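Local coordinates for protein eukaryotic translation initiation factor 4E type 5 (Leishmania major, PDB 7KCJ) that probably recognises the 7-methylguanosine cap of messenger RNA and serves as a translation initiation factor, at residues L26-D29 and M30-D34; I53-V56 and E57-W60; L159-S162 and T163-H166. All coordinates share one frame; numbering follows the deposited sequence.

Contact 1: L26-D29 and M30-D34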
ATOM      1  N   LEU A  26      15.744   6.624  -3.547  1.00 33.26           N
ATOM      2  CA  LEU A  26      16.386   7.596  -4.417  1.00 34.39           C
ATOM      3  C   LEU A  26      17.576   8.186  -3.675  1.00 34.46           C
ATOM      4  O   LEU A  26      17.438   8.664  -2.542  1.00 34.12           O
ATOM      5  CB  LEU A  26      15.418   8.719  -4.805  1.00 35.31           C
ATOM      6  CG  LEU A  26      14.150   8.250  -5.545  1.00 37.21           C
ATOM      7  CD1 LEU A  26      13.232   9.415  -5.801  1.00 37.71           C
ATOM      8  CD2 LEU A  26      14.497   7.496  -6.866  1.00 37.68           C
ATOM      9  N   THR A  27      18.749   8.115  -4.291  1.00 33.94           N
ATOM     10  CA  THR A  27      19.958   8.622  -3.682  1.00 33.80           C
ATOM     11  C   THR A  27      20.317   9.989  -4.279  1.00 33.89           C
ATOM     12  O   THR A  27      20.086  10.249  -5.464  1.00 33.86           O
ATOM     13  CB  THR A  27      21.056   7.569  -3.725  1.00 34.24           C
ATOM     14  OG1 THR A  27      21.196   7.140  -5.077  1.00 34.82           O
ATOM     15  CG2 THR A  27      20.739   6.385  -2.802  1.00 34.36           C
ATOM     16  N   ALA A  28      20.863  10.870  -3.428  1.00 33.31           N
ATOM     17  CA  ALA A  28      21.146  12.276  -3.749  1.00 33.54           C
ATOM     18  C   ALA A  28      22.031  12.553  -4.950  1.00 33.77           C
ATOM     19  O   ALA A  28      21.661  13.432  -5.743  1.00 34.05           O
ATOM     20  CB  ALA A  28      21.715  13.003  -2.532  1.00 33.48           C
ATOM     21  N   ASP A  29      23.208  11.901  -5.080  1.00 33.44           N
ATOM     22  CA  ASP A  29      24.109  12.213  -6.210  1.00 34.68           C
ATOM     23  C   ASP A  29      23.454  11.942  -7.553  1.00 34.99           C
ATOM     24  O   ASP A  29      23.621  12.722  -8.486  1.00 35.70           O
ATOM     25  CB  ASP A  29      25.466  11.484  -6.101  1.00 36.45           C
ATOM     26  CG  ASP A  29      26.241  11.850  -4.839  1.00 41.13           C
ATOM     27  OD1 ASP A  29      26.393  13.040  -4.571  1.00 41.79           O
ATOM     28  OD2 ASP A  29      26.660  10.927  -4.100  1.00 42.75           O
ATOM     29  N   MET A  30      22.662  10.883  -7.625  1.00 34.56           N
ATOM     30  CA  MET A  30      21.962  10.550  -8.856  1.00 35.62           C
ATOM     31  C   MET A  30      20.912  11.622  -9.194  1.00 35.60           C
ATOM     32  O   MET A  30      20.778  12.006 -10.358  1.00 35.38           O
ATOM     33  CB  MET A  30      21.305   9.174  -8.728  1.00 36.21           C
ATOM     34  CG  MET A  30      20.430   8.880  -9.895  1.00 40.06           C
ATOM     35  SD  MET A  30      19.191   7.652  -9.587  1.00 50.25           S
ATOM     36  CE  MET A  30      18.284   8.364  -8.196  1.00 43.82           C
ATOM     37  N   VAL A  31      20.145  12.077  -8.197  1.00 35.55           N
ATOM     38  CA  VAL A  31      19.120  13.091  -8.421  1.00 36.48           C
ATOM     39  C   VAL A  31      19.764  14.376  -8.911  1.00 37.45           C
ATOM     40  O   VAL A  31      19.359  14.901  -9.943  1.00 36.91           O
ATOM     41  CB  VAL A  31      18.250  13.339  -7.157  1.00 37.18           C
ATOM     42  CG1 VAL A  31      17.263  14.474  -7.397  1.00 37.72           C
ATOM     43  CG2 VAL A  31      17.511  12.066  -6.748  1.00 37.40           C
ATOM     44  N   ASN A  32      20.828  14.821  -8.217  1.00 38.42           N
ATOM     45  CA  ASN A  32      21.532  16.050  -8.571  1.00 39.39           C
ATOM     46  C   ASN A  32      22.217  15.985  -9.937  1.00 39.74           C
ATOM     47  O   ASN A  32      22.103  16.924 -10.720  1.00 39.49           O
ATOM     48  CB  ASN A  32      22.551  16.413  -7.485  1.00 41.91           C
ATOM     49  CG  ASN A  32      21.921  16.721  -6.153  1.00 48.71           C
ATOM     50  OD1 ASN A  32      20.784  17.205  -6.074  1.00 50.66           O
ATOM     51  ND2 ASN A  32      22.641  16.435  -5.066  1.00 50.27           N
ATOM     52  N   THR A  33      22.929  14.888 -10.231  1.00 40.00           N
ATOM     53  CA  THR A  33      23.682  14.797 -11.491  1.00 40.60           C
ATOM     54  C   THR A  33      22.820  14.412 -12.705  1.00 40.36           C
ATOM     55  O   THR A  33      22.955  15.031 -13.754  1.00 40.57           O
ATOM     56  CB  THR A  33      24.900  13.871 -11.331  1.00 42.84           C
ATOM     57  OG1 THR A  33      24.452  12.599 -10.900  1.00 44.77           O
ATOM     58  CG2 THR A  33      25.886  14.379 -10.301  1.00 43.17           C
ATOM     59  N   ASP A  34      21.937  13.424 -12.579  1.00 40.13           N
ATOM     60  CA  ASP A  34      21.118  12.963 -13.708  1.00 40.12           C
ATOM     61  C   ASP A  34      19.773  13.672 -13.876  1.00 39.95           C
ATOM     62  O   ASP A  34      19.229  13.673 -14.982  1.00 39.81           O
ATOM     63  CB  ASP A  34      20.845  11.455 -13.606  1.00 41.91           C
ATOM     64  CG  ASP A  34      22.014  10.559 -13.943  1.00 48.27           C
ATOM     65  OD1 ASP A  34      23.141  11.068 -14.027  1.00 49.84           O
ATOM     66  OD2 ASP A  34      21.795   9.348 -14.136  1.00 50.96           O
TER
HETATM   67  O   HOH W   1      25.707  15.503  -5.945  1.00 38.67           O

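Contact 2: I53-V56 and E57-W60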
ATOM      1  N   ILE A  53      -2.782  -6.190 -12.787  1.00 34.84           N
ATOM      2  CA  ILE A  53      -3.255  -7.395 -12.141  1.00 35.32           C
ATOM      3  C   ILE A  53      -4.797  -7.318 -12.059  1.00 36.56           C
ATOM      4  O   ILE A  53      -5.358  -6.265 -11.746  1.00 36.35           O
ATOM      5  CB  ILE A  53      -2.581  -7.684 -10.775  1.00 35.74           C
ATOM      6  CG1 ILE A  53      -2.781  -6.514  -9.751  1.00 36.00           C
ATOM      7  CG2 ILE A  53      -1.100  -8.064 -10.957  1.00 35.81           C
ATOM      8  CD1 ILE A  53      -2.233  -6.809  -8.346  1.00 36.63           C
ATOM      9  N   THR A  54      -5.481  -8.407 -12.430  1.00 36.83           N
ATOM     10  CA  THR A  54      -6.943  -8.471 -12.418  1.00 37.66           C
ATOM     11  C   THR A  54      -7.496  -9.591 -11.526  1.00 37.57           C
ATOM     12  O   THR A  54      -8.711  -9.727 -11.407  1.00 38.21           O
ATOM     13  CB  THR A  54      -7.459  -8.649 -13.865  1.00 40.37           C
ATOM     14  OG1 THR A  54      -7.126  -9.966 -14.320  1.00 42.12           O
ATOM     15  CG2 THR A  54      -6.875  -7.614 -14.840  1.00 41.28           C
ATOM     16  N   SER A  55      -6.627 -10.409 -10.934  1.00 36.96           N
ATOM     17  CA  SER A  55      -7.048 -11.549 -10.141  1.00 37.13           C
ATOM     18  C   SER A  55      -6.141 -11.761  -8.946  1.00 36.96           C
ATOM     19  O   SER A  55      -5.020 -11.243  -8.914  1.00 36.42           O
ATOM     20  CB  SER A  55      -7.068 -12.802 -11.013  1.00 38.30           C
ATOM     21  OG  SER A  55      -5.756 -13.272 -11.280  1.00 40.91           O
ATOM     22  N   VAL A  56      -6.628 -12.528  -7.961  1.00 37.18           N
ATOM     23  CA  VAL A  56      -5.868 -12.863  -6.762  1.00 37.70           C
ATOM     24  C   VAL A  56      -4.621 -13.691  -7.143  1.00 37.50           C
ATOM     25  O   VAL A  56      -3.554 -13.500  -6.552  1.00 37.57           O
ATOM     26  CB  VAL A  56      -6.801 -13.594  -5.770  1.00 39.43           C
ATOM     27  CG1 VAL A  56      -6.011 -14.334  -4.693  1.00 40.71           C
ATOM     28  CG2 VAL A  56      -7.788 -12.618  -5.142  1.00 39.54           C
ATOM     29  N   GLU A  57      -4.735 -14.558  -8.173  1.00 36.94           N
ATOM     30  CA  GLU A  57      -3.592 -15.358  -8.614  1.00 37.12           C
ATOM     31  C   GLU A  57      -2.520 -14.476  -9.238  1.00 36.10           C
ATOM     32  O   GLU A  57      -1.341 -14.699  -8.991  1.00 36.62           O
ATOM     33  CB  GLU A  57      -4.017 -16.504  -9.559  1.00 40.21           C
ATOM     34  CG  GLU A  57      -4.800 -17.609  -8.875  1.00 47.75           C
ATOM     35  CD  GLU A  57      -4.003 -18.553  -7.989  1.00 59.50           C
ATOM     36  OE1 GLU A  57      -3.463 -19.559  -8.509  1.00 61.40           O
ATOM     37  OE2 GLU A  57      -3.919 -18.282  -6.768  1.00 65.24           O
ATOM     38  N   GLU A  58      -2.922 -13.453 -10.005  1.00 34.41           N
ATOM     39  CA  GLU A  58      -1.987 -12.500 -10.587  1.00 32.83           C
ATOM     40  C   GLU A  58      -1.340 -11.639  -9.487  1.00 32.08           C
ATOM     41  O   GLU A  58      -0.161 -11.301  -9.589  1.00 32.18           O
ATOM     42  CB  GLU A  58      -2.685 -11.624 -11.627  1.00 33.64           C
ATOM     43  CG  GLU A  58      -2.878 -12.335 -12.946  1.00 34.06           C
ATOM     44  CD  GLU A  58      -3.572 -11.540 -14.031  1.00 34.77           C
ATOM     45  OE1 GLU A  58      -4.002 -10.397 -13.761  1.00 33.04           O
ATOM     46  OE2 GLU A  58      -3.683 -12.063 -15.161  1.00 37.86           O
ATOM     47  N   LEU A  59      -2.097 -11.304  -8.441  1.00 31.26           N
ATOM     48  CA  LEU A  59      -1.575 -10.555  -7.310  1.00 31.51           C
ATOM     49  C   LEU A  59      -0.484 -11.381  -6.586  1.00 32.45           C
ATOM     50  O   LEU A  59       0.610 -10.866  -6.381  1.00 31.92           O
ATOM     51  CB  LEU A  59      -2.720 -10.204  -6.325  1.00 30.85           C
ATOM     52  CG  LEU A  59      -2.296  -9.678  -4.924  1.00 31.57           C
ATOM     53  CD1 LEU A  59      -1.480  -8.364  -5.022  1.00 31.49           C
ATOM     54  CD2 LEU A  59      -3.504  -9.536  -4.003  1.00 31.30           C
ATOM     55  N   TRP A  60      -0.774 -12.627  -6.187  1.00 33.69           N
ATOM     56  CA  TRP A  60       0.208 -13.418  -5.452  1.00 35.98           C
ATOM     57  C   TRP A  60       1.387 -13.861  -6.341  1.00 35.46           C
ATOM     58  O   TRP A  60       2.499 -13.980  -5.822  1.00 35.84           O
ATOM     59  CB  TRP A  60      -0.447 -14.565  -4.688  1.00 38.11           C
ATOM     60  CG  TRP A  60      -1.397 -14.096  -3.609  1.00 41.44           C
ATOM     61  CD1 TRP A  60      -2.723 -14.396  -3.509  1.00 43.52           C
ATOM     62  CD2 TRP A  60      -1.095 -13.237  -2.488  1.00 42.64           C
ATOM     63  NE1 TRP A  60      -3.258 -13.809  -2.382  1.00 44.41           N
ATOM     64  CE2 TRP A  60      -2.285 -13.072  -1.753  1.00 43.92           C
ATOM     65  CE3 TRP A  60       0.079 -12.648  -2.000  1.00 43.69           C
ATOM     66  CZ2 TRP A  60      -2.344 -12.310  -0.588  1.00 44.64           C
ATOM     67  CZ3 TRP A  60       0.020 -11.902  -0.840  1.00 44.64           C
ATOM     68  CH2 TRP A  60      -1.182 -11.725  -0.157  1.00 44.79           C
TER

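Contact 3: L159-S162 and T163-H166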
ATOM      1  N   LEU A 159      -7.590   7.050   0.170  1.00 37.97           N
ATOM      2  CA  LEU A 159      -9.025   7.009  -0.068  1.00 38.68           C
ATOM      3  C   LEU A 159      -9.417   8.220  -0.911  1.00 39.03           C
ATOM      4  O   LEU A 159      -8.939   9.317  -0.645  1.00 38.54           O
ATOM      5  CB  LEU A 159      -9.819   7.052   1.250  1.00 39.21           C
ATOM      6  CG  LEU A 159      -9.266   6.383   2.520  1.00 41.65           C
ATOM      7  CD1 LEU A 159     -10.255   6.438   3.602  1.00 42.64           C
ATOM      8  CD2 LEU A 159      -8.970   4.951   2.305  1.00 42.63           C
ATOM      9  N   SER A 160     -10.302   8.043  -1.882  1.00 40.01           N
ATOM     10  CA  SER A 160     -10.774   9.173  -2.697  1.00 41.74           C
ATOM     11  C   SER A 160     -11.800  10.043  -1.943  1.00 42.99           C
ATOM     12  O   SER A 160     -11.963  11.225  -2.273  1.00 43.24           O
ATOM     13  CB  SER A 160     -11.339   8.693  -4.025  1.00 43.17           C
ATOM     14  OG  SER A 160     -12.483   7.878  -3.839  1.00 44.63           O
ATOM     15  N   ASP A 161     -12.450   9.484  -0.901  1.00 43.27           N
ATOM     16  CA  ASP A 161     -13.409  10.231  -0.091  1.00 44.00           C
ATOM     17  C   ASP A 161     -13.035  10.139   1.393  1.00 43.93           C
ATOM     18  O   ASP A 161     -13.166   9.079   2.001  1.00 44.60           O
ATOM     19  CB  ASP A 161     -14.830   9.720  -0.345  1.00 45.93           C
ATOM     20  CG  ASP A 161     -15.915  10.408   0.453  1.00 51.76           C
ATOM     21  OD1 ASP A 161     -15.622  11.442   1.096  1.00 52.36           O
ATOM     22  OD2 ASP A 161     -17.063   9.918   0.437  1.00 55.06           O
ATOM     23  N   SER A 162     -12.590  11.258   1.969  1.00 43.12           N
ATOM     24  CA  SER A 162     -12.173  11.357   3.359  1.00 43.12           C
ATOM     25  C   SER A 162     -13.300  11.110   4.365  1.00 43.26           C
ATOM     26  O   SER A 162     -13.020  10.744   5.506  1.00 43.55           O
ATOM     27  CB  SER A 162     -11.510  12.703   3.627  1.00 43.95           C
ATOM     28  OG  SER A 162     -12.456  13.754   3.572  1.00 45.81           O
ATOM     29  N   THR A 163     -14.559  11.293   3.961  1.00 42.90           N
ATOM     30  CA  THR A 163     -15.686  11.034   4.848  1.00 43.42           C
ATOM     31  C   THR A 163     -15.922   9.524   5.087  1.00 44.10           C
ATOM     32  O   THR A 163     -16.739   9.170   5.935  1.00 44.18           O
ATOM     33  CB  THR A 163     -16.952  11.752   4.368  1.00 44.80           C
ATOM     34  OG1 THR A 163     -17.367  11.171   3.134  1.00 45.62           O
ATOM     35  CG2 THR A 163     -16.753  13.253   4.223  1.00 44.84           C
ATOM     36  N   ARG A 164     -15.229   8.635   4.347  1.00 43.87           N
ATOM     37  CA  ARG A 164     -15.334   7.186   4.559  1.00 44.32           C
ATOM     38  C   ARG A 164     -14.200   6.634   5.458  1.00 44.35           C
ATOM     39  O   ARG A 164     -14.190   5.445   5.764  1.00 44.20           O
ATOM     40  CB  ARG A 164     -15.336   6.434   3.211  1.00 46.16           C
ATOM     41  CG  ARG A 164     -16.476   6.830   2.269  1.00 50.22           C
ATOM     42  CD  ARG A 164     -17.851   6.565   2.864  1.00 54.46           C
ATOM     43  NE  ARG A 164     -18.915   6.630   1.858  0.70 59.00           N
ATOM     44  CZ  ARG A 164     -19.881   7.545   1.842  0.70 62.50           C
ATOM     45  NH1 ARG A 164     -19.927   8.491   2.775  0.70 62.12           N
ATOM     46  NH2 ARG A 164     -20.810   7.522   0.893  0.70 62.88           N
ATOM     47  N   SER A 165     -13.242   7.493   5.851  1.00 44.16           N
ATOM     48  CA  SER A 165     -12.062   7.159   6.632  1.00 44.36           C
ATOM     49  C   SER A 165     -12.361   6.456   7.958  1.00 44.97           C
ATOM     50  O   SER A 165     -11.788   5.400   8.214  1.00 45.01           O
ATOM     51  CB  SER A 165     -11.222   8.414   6.861  1.00 44.53           C
ATOM     52  OG  SER A 165      -9.920   8.088   7.310  1.00 45.52           O
ATOM     53  N   HIS A 166     -13.240   7.029   8.795  1.00 44.85           N
ATOM     54  CA  HIS A 166     -13.555   6.424  10.079  1.00 45.42           C
ATOM     55  C   HIS A 166     -14.136   5.010   9.934  1.00 44.50           C
ATOM     56  O   HIS A 166     -13.684   4.111  10.627  1.00 44.32           O
ATOM     57  CB  HIS A 166     -14.442   7.332  10.938  1.00 47.31           C
ATOM     58  CG  HIS A 166     -14.667   6.791  12.315  1.00 52.30           C
ATOM     59  ND1 HIS A 166     -13.609   6.579  13.191  1.00 55.09           N
ATOM     60  CD2 HIS A 166     -15.820   6.425  12.927  1.00 53.90           C
ATOM     61  CE1 HIS A 166     -14.153   6.100  14.302  1.00 55.65           C
ATOM     62  NE2 HIS A 166     -15.480   5.996  14.194  1.00 55.26           N
TER
HETATM   63  O   HOH W   2     -14.124   9.926   8.494  1.00 42.83           O

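Contact 1: L26-D29 and M30-D34
The first turns of the short helix 28-34, with Thr27 at the N-cap position but making no capping bond with its side chain, bring Leu26, Thr27, Ala28 and Asp29 against Met30, Val31, Asn32 and Thr33. The main chain sets the spacing: Val31 N donates to Thr27 O at 3.3 Å, and Asn32 N to Ala28 O at 3.0 Å, the latter bond nearly straight at 172°. Asp29 O is gripped twice by one residue. Thr33 N reaches it from one face of the carbonyl plane, and Thr33 OG1 from the other at 2.6 Å. With chi1 at 57°, that hydroxyl lies between its own backbone N and carbonyl carbon and is satisfied one turn back, the way threonine is accommodated within a helix.

The apolar side belongs to Met30. Its flexible chain bends at chi3 (58°), bringing the CE methyl to 4.1 Å from Leu26 CD2 and 3.8 Å from Thr27 O. Val31, the buried member, rests its CG2 methyl 3.4 Å from Thr27 O and packs beyond the helix on Ala42.

On the exposed side a water donates to Asp29 OD1 at 2.9 Å and is only weakly bound by Asn32 ND2. The Asp29 carboxylate, in the first turn, is probably favoured by the partial positive charge of the helix N-terminus. This short helix, with a threonine hydroxyl folded back onto the i-4 carbonyl, lies in the connection between strands 13-23 and 48-55, which in eIF4E relatives carries one of the tryptophans that stack on the cap; Trp39, on which Leu26 and Val31 pack, probably corresponds to it by sequence.

Contact 2: I53-V56 and E57-W60
With CG anti to its carbonyl carbon (chi1 -78°) and the chain straight beyond it (chi2 180°), Glu58 extends back along the start of its helix to Thr54, while Ser55, at chi1 74°, holds OG where it can face the backbone N of Glu58. The two lie on either side of the step from strand 48-55 to helix 56-64. Glu58 OE1 takes two donors from one residue: Thr54 N comes nearly along the C-O axis at 2.8 Å, and Thr54 OG1, at 3.2 Å, descends from above the carboxylate plane. The pair fixes the rotation of the carboxylate, and its charge is probably eased by these donors and by the nearby helix N-terminus.

Ser55 is the N-cap of helix 56-64, its OG accepting from Glu58 N at 3.1 Å. A serine followed three residues on by glutamate recalls the capping box, but here the carboxylate binds the amide of Thr54, one residue before the cap, so the reciprocal bond of a true box is not made. Ser55 O meanwhile receives Leu59 N, and Val56 O receives Trp60 N at 2.9 Å.

In the interior, Ile53 and Leu59 meet through their CD1 methyls at 3.7 Å. These branched aliphatics join the edge strand 48-55 to the helix, and both also touch Phe80 of strand 77-82. Val56 and Trp60 run side by side in the same direction, with Val56 CG1 3.5 Å from Trp60 CD1 and Val56 O 3.3 Å from that same ring carbon. In sequence context Trp60 probably corresponds to the dorsal tryptophan on which 4E-binding peptides pack in eIF4E relatives; here its indole is largely exposed while also touching Glu114 and Leu117 of helix 108-121.

Contact 3: L159-S162 and T163-H166
Asp161 and Thr163 form the tight polar knot of this turn, whereas the Asp161 carboxylate and the Arg164 guanidinium meet only loosely. Asp161 OD1 accepts twice: from Thr163 OG1 at 2.7 Å, on the syn side but 31° out of the plane, and from Thr163 N at 3.1 Å, well above the carboxylate plane. Both donors come from the same face. The backbone bond makes an Asx turn, for which a short carboxylate is well suited, and with CG anti to the backbone N (chi1 179°) the aspartate swings forward over the following residues. Arg164 N to Asp161 O, 3.2 Å, closes a beta turn over the same residues.

Packing is also close on the inner side. Leu159, leaving its strand, lays CD1 3.6 Å from Ser165 CA, at the point where the helix begins; a small serine allows this approach, and its hydroxyl is spent on Glu190. Ser165 N bonds to Ser162 O at 3.3 Å, from far out of the carbonyl plane, continuing the i to i+3 pattern of the 3-10 turn into the start of the helix.

The outer side is slacker. Asp161 OD2 lies over one face of the Arg164 guanidinium, 4.0 Å from NH1, and the two planes stand 49° apart. No N-H points at the oxygen, so the long salt bridge is a matter of charge alone. Further along, a water donates to Ser162 O and accepts from His166 N at 3.0 Å.

Here an Asx turn and a 3-10 turn lead strand 153-159 into the long helix 165-178 of the eIF4E fold.

In the fold
The three contacts follow one another along the chain, all inside the eIF4E family region, and none touches another. Contacts 1 and 2 have centres about 34 Å apart, contacts 1 and 3 about 36 Å, and contacts 2 and 3 about 25 Å. Each marks the start of a helix. Contact 1 lies at the surface, about 25 Å from the centre of the chain, between strands 13-23 and 48-55. Contacts 2 and 3 instead link the curved antiparallel sheet, through strands 48-55 and 153-159, to helices 56-64 and 165-178 packed on it, whereas contact 1 lies in the projecting loop region that in relatives helps hold the cap, and probably does so here.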